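Long-range contacts in N-acetylmuramoyl-L-alanine amidase (Mycolicibacterium smegmatis, PDB 7AGM), which probably hydrolyses, as a zinc-dependent amidase, the amide bond that joins N-acetylmuramic acid to the L-alanine of the stem peptide in mycobacterial peptidoglycan: residues A102-H107 with P177-E182; R143-A148 with I208-A213. All coordinates share one frame; numbering follows the deposited sequence.

Contact 1: residues A102-H107 with P177-E182. With ZN (zinc ion), chain C.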
# COMPACT_ATOMS: atom_id res chain seq x y z
N ALA A 102 -8.92 8.83 -0.57
CA ALA A 102 -7.60 8.29 -0.27
C ALA A 102 -7.47 6.93 -0.92
O ALA A 102 -8.44 6.17 -0.98
CB ALA A 102 -7.37 8.15 1.24
N ILE A 103 -6.27 6.63 -1.39
CA ILE A 103 -5.91 5.33 -1.95
C ILE A 103 -4.71 4.81 -1.17
O ILE A 103 -3.72 5.54 -1.01
CB ILE A 103 -5.57 5.44 -3.44
CG1 ILE A 103 -6.74 6.05 -4.22
CG2 ILE A 103 -5.11 4.10 -3.99
CD1 ILE A 103 -6.34 6.62 -5.61
N VAL A 104 -4.77 3.57 -0.70
CA VAL A 104 -3.63 2.95 -0.04
C VAL A 104 -3.36 1.60 -0.67
O VAL A 104 -4.24 0.73 -0.67
CB VAL A 104 -3.81 2.81 1.48
CG1 VAL A 104 -2.55 2.20 2.11
CG2 VAL A 104 -4.13 4.15 2.12
N SER A 105 -2.14 1.41 -1.18
CA SER A 105 -1.68 0.11 -1.64
C SER A 105 -0.77 -0.46 -0.56
O SER A 105 0.06 0.26 -0.01
CB SER A 105 -0.93 0.26 -2.96
OG SER A 105 -0.45 -0.99 -3.42
N ILE A 106 -0.98 -1.73 -0.22
CA ILE A 106 -0.29 -2.36 0.90
C ILE A 106 0.61 -3.47 0.37
O ILE A 106 0.15 -4.36 -0.36
CB ILE A 106 -1.29 -2.88 1.95
CG1 ILE A 106 -2.06 -1.70 2.55
CG2 ILE A 106 -0.55 -3.63 3.04
CD1 ILE A 106 -3.10 -2.10 3.60
N HIS A 107 1.89 -3.41 0.75
CA HIS A 107 2.93 -4.29 0.21
C HIS A 107 3.86 -4.72 1.33
O HIS A 107 3.82 -4.21 2.45
CB HIS A 107 3.76 -3.59 -0.86
CG HIS A 107 3.07 -3.52 -2.18
ND1 HIS A 107 3.40 -4.33 -3.24
CD2 HIS A 107 2.05 -2.73 -2.61
CE1 HIS A 107 2.61 -4.06 -4.26
NE2 HIS A 107 1.79 -3.09 -3.91
N PRO A 177 -5.57 11.28 -3.98
CA PRO A 177 -4.46 11.09 -3.03
C PRO A 177 -4.14 9.61 -2.85
O PRO A 177 -5.04 8.78 -2.67
CB PRO A 177 -5.00 11.71 -1.73
CG PRO A 177 -5.97 12.73 -2.21
CD PRO A 177 -6.63 12.13 -3.42
N SER A 178 -2.85 9.27 -2.91
CA SER A 178 -2.45 7.87 -3.00
C SER A 178 -1.05 7.66 -2.45
O SER A 178 -0.14 8.44 -2.76
CB SER A 178 -2.52 7.41 -4.46
OG SER A 178 -2.24 6.02 -4.59
N VAL A 179 -0.90 6.64 -1.61
CA VAL A 179 0.40 6.25 -1.08
C VAL A 179 0.49 4.73 -1.12
O VAL A 179 -0.52 4.03 -1.19
CB VAL A 179 0.67 6.76 0.36
CG1 VAL A 179 0.64 8.31 0.42
CG2 VAL A 179 -0.31 6.12 1.36
N LEU A 180 1.72 4.22 -1.09
CA LEU A 180 1.98 2.79 -1.06
C LEU A 180 2.81 2.50 0.18
O LEU A 180 3.88 3.09 0.36
CB LEU A 180 2.68 2.34 -2.34
CG LEU A 180 2.91 0.83 -2.52
CD1 LEU A 180 3.15 0.50 -3.99
CD2 LEU A 180 4.07 0.28 -1.68
N VAL A 181 2.31 1.63 1.06
CA VAL A 181 2.98 1.31 2.31
C VAL A 181 3.70 -0.02 2.13
O VAL A 181 3.05 -1.06 1.93
CB VAL A 181 2.01 1.25 3.49
CG1 VAL A 181 2.75 0.83 4.77
CG2 VAL A 181 1.27 2.57 3.67
N GLU A 182 5.03 0.00 2.17
CA GLU A 182 5.84 -1.21 2.33
C GLU A 182 5.99 -1.44 3.83
O GLU A 182 6.71 -0.69 4.50
CB GLU A 182 7.19 -1.07 1.63
CG GLU A 182 7.15 -1.07 0.11
CD GLU A 182 6.99 -2.45 -0.49
OE1 GLU A 182 6.87 -3.42 0.29
OE2 GLU A 182 6.98 -2.57 -1.74
ZN ZN C . 4.84 -5.76 -3.44
O HOH W 1 6.53 -5.03 -2.49
O HOH W 2 6.62 -6.65 -4.23
O HOH W 3 5.66 -4.66 -5.20
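The His107 imidazole lies across the isobutyl end of Leu180, the two side chains crossing at about a right angle, with His107 CD2 3.7 Å from Leu180 CG and Leu180 CD1 and CD2 both within touch of the ring. On the far side of the ring from CD2, His107 ND1 binds the zinc ion at 2.0 Å. Glu182 folds back at chi2 (-78°), which brings its carboxylate over the root of the histidine: Glu182 OE1 is 3.3 Å from His107 CB, while Glu182 OE2 accepts a 2.6 Å hydrogen bond from water 1, itself a zinc ligand. Glu182 therefore reaches the metal through water, in the second shell; His17, Glu52 and two more waters complete the site. Strands 102-107 and 178-182 are parallel neighbours in the mixed sheet of the Amidase_3 fold, and the metal lies near the C-terminal ends of these segments. Five backbone hydrogen bonds join them, from Ile103 N to Pro177 O through to His107 N to Val181 O; that of Ser105 N to Val179 O is nearly straight, 169° at the hydrogen. Ser105 shares the histidine's face of the sheet. With Ser105 OG anti to its backbone N, chi1 179°, the hydroxyl lies in plane at the imidazole edge, 3.1 Å from His107 NE2, and hydrogen-bonds to Asp14 on strand 10-15; Ser105 CB packs on Leu180 CG. Further back on this face, Ile103 CG2 touches Ser178 OG at 3.5 Å. The other face is apolar: Val104 CG1 meets Val181 CG2 at 4.1 Å, and Ile106 and Val179 line the same face. It is covered by helices 134-148 and 198-219, Phe138 of the former touching both Val104 and Val179.

Contact 2: residues R143-A148 with I208-A213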
# COMPACT_ATOMS: atom_id res chain seq x y z
N ARG A 143 3.48 8.01 7.39
CA ARG A 143 4.79 7.76 8.00
C ARG A 143 4.78 8.05 9.50
O ARG A 143 5.29 7.26 10.31
CB ARG A 143 5.82 8.64 7.30
CG ARG A 143 7.25 8.45 7.78
CD ARG A 143 7.88 9.76 8.22
NE ARG A 143 7.52 10.09 9.59
CZ ARG A 143 8.20 9.67 10.66
NH1 ARG A 143 9.28 8.91 10.52
NH2 ARG A 143 7.80 10.02 11.88
N ASP A 144 4.16 9.17 9.89
CA ASP A 144 4.13 9.55 11.30
C ASP A 144 3.34 8.53 12.13
O ASP A 144 3.74 8.19 13.25
CB ASP A 144 3.54 10.95 11.46
CG ASP A 144 4.51 12.05 11.08
OD1 ASP A 144 5.69 11.76 10.82
OD2 ASP A 144 4.08 13.22 11.05
N GLN A 145 2.24 8.02 11.59
CA GLN A 145 1.42 7.09 12.36
C GLN A 145 2.04 5.71 12.45
O GLN A 145 1.91 5.04 13.48
CB GLN A 145 -0.02 7.04 11.83
CG GLN A 145 -0.82 8.29 12.14
CD GLN A 145 -0.73 8.67 13.61
OE1 GLN A 145 -1.05 7.86 14.49
NE2 GLN A 145 -0.30 9.90 13.89
N LEU A 146 2.71 5.25 11.38
CA LEU A 146 3.47 4.01 11.47
C LEU A 146 4.58 4.13 12.50
O LEU A 146 4.77 3.24 13.35
CB LEU A 146 4.02 3.64 10.10
CG LEU A 146 2.97 3.21 9.07
CD1 LEU A 146 3.50 3.25 7.65
CD2 LEU A 146 2.49 1.81 9.36
N ALA A 147 5.32 5.24 12.47
CA ALA A 147 6.41 5.42 13.41
C ALA A 147 5.92 5.62 14.84
O ALA A 147 6.56 5.16 15.79
CB ALA A 147 7.29 6.59 12.97
N ALA A 148 4.77 6.29 15.01
CA ALA A 148 4.23 6.49 16.35
C ALA A 148 3.81 5.17 16.96
O ALA A 148 3.83 5.03 18.19
CB ALA A 148 3.03 7.45 16.30
N ILE A 208 -1.82 1.51 9.96
CA ILE A 208 -2.27 2.02 8.67
C ILE A 208 -3.60 2.75 8.81
O ILE A 208 -3.80 3.83 8.24
CB ILE A 208 -2.31 0.89 7.63
CG1 ILE A 208 -0.88 0.38 7.38
CG2 ILE A 208 -3.02 1.36 6.35
CD1 ILE A 208 -0.81 -0.89 6.52
N VAL A 209 -4.53 2.19 9.60
CA VAL A 209 -5.82 2.84 9.82
C VAL A 209 -5.65 4.21 10.47
O VAL A 209 -6.32 5.17 10.08
CB VAL A 209 -6.75 1.92 10.64
CG1 VAL A 209 -7.98 2.68 11.10
CG2 VAL A 209 -7.15 0.71 9.82
N ARG A 210 -4.75 4.32 11.45
CA ARG A 210 -4.49 5.63 12.05
C ARG A 210 -3.98 6.62 11.02
O ARG A 210 -4.38 7.79 11.02
CB ARG A 210 -3.50 5.50 13.20
CG ARG A 210 -4.05 4.80 14.43
CD ARG A 210 -2.98 4.59 15.49
NE ARG A 210 -2.50 5.86 16.04
CZ ARG A 210 -1.50 5.97 16.91
NH1 ARG A 210 -0.86 4.89 17.34
NH2 ARG A 210 -1.14 7.17 17.36
N GLY A 211 -3.09 6.17 10.13
CA GLY A 211 -2.65 7.04 9.04
C GLY A 211 -3.78 7.47 8.13
O GLY A 211 -3.88 8.65 7.75
N ILE A 212 -4.64 6.53 7.74
CA ILE A 212 -5.77 6.85 6.86
C ILE A 212 -6.73 7.82 7.55
O ILE A 212 -7.11 8.84 6.97
CB ILE A 212 -6.49 5.57 6.41
CG1 ILE A 212 -5.54 4.71 5.57
CG2 ILE A 212 -7.78 5.92 5.65
CD1 ILE A 212 -6.15 3.35 5.19
N ALA A 213 -7.12 7.50 8.78
CA ALA A 213 -8.08 8.34 9.50
C ALA A 213 -7.52 9.74 9.74
O ALA A 213 -8.24 10.74 9.62
CB ALA A 213 -8.48 7.68 10.81
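Helices 143-148 and 208-213 run roughly antiparallel, their directions 146° apart and their axes 8.0 Å from each other at closest approach. The backbones come nearest where Gln145 faces Gly211, CA to CA 5.3 Å. Gly211 presents bare backbone here, and the first two carbons of the Gln145 side chain rest on it: Gln145 CB is 3.6 Å from Gly211 N, and CG lies against the same nitrogen and the carbonyl carbon of Arg210. Beyond CG the glutamine bends, chi2 -51°, and carries its amide across the Arg210 side chain at about a right angle. Gln145 OE1 ends over one face of the guanidinium, 2.9 Å from Arg210 NE and 3.0 Å from Arg210 NH2. Because the oxygen lies above the plane that holds the N-H bonds, neither pair has hydrogen-bond geometry; the approach may be favoured by the partial negative charge of the oxygen over the cationic group. The amide and guanidinium planes stand 56° apart. Ala148 CB, about one turn further on, approaches Arg210 NH2 at 4.3 Å, on the exposed outer side. On the side nearer the sheet the contact is apolar. Leu146 and Ile208 lie side by side and point the same way, Leu146 CD2 touching Ile208 CG1 at 4.2 Å, and both continue inward onto strand 178-185. A polar outer edge, a glycine at the close approach and aliphatic side chains below describe two neighbouring helices laid over one face of a central sheet, part of the layered alpha/beta architecture of the zinc-dependent Amidase_3 domain.

How the contacts relate
From the N terminus, strand segment 102-107 comes first, then helix segment 143-148, then strand segment 177-182, and last helix segment 208-213. Contact 1 closes a loop of 69 residues and contact 2 one of 59; the segments alternate along the chain, so the two loops cross. Contact 1 joins two central strands of the sheet, and contact 2 joins helices 134-148 and 198-219 on the face away from the zinc ion. Three packing pairs bring the layers together: Val104 CG2 with Ile212 CD1, Val181 CG1 with Leu146 CD1 (each 3.8 Å), and Ile106 with Ile208. By these pairs segment 102-107 packs on segment 208-213, and segment 177-182 on segment 143-148.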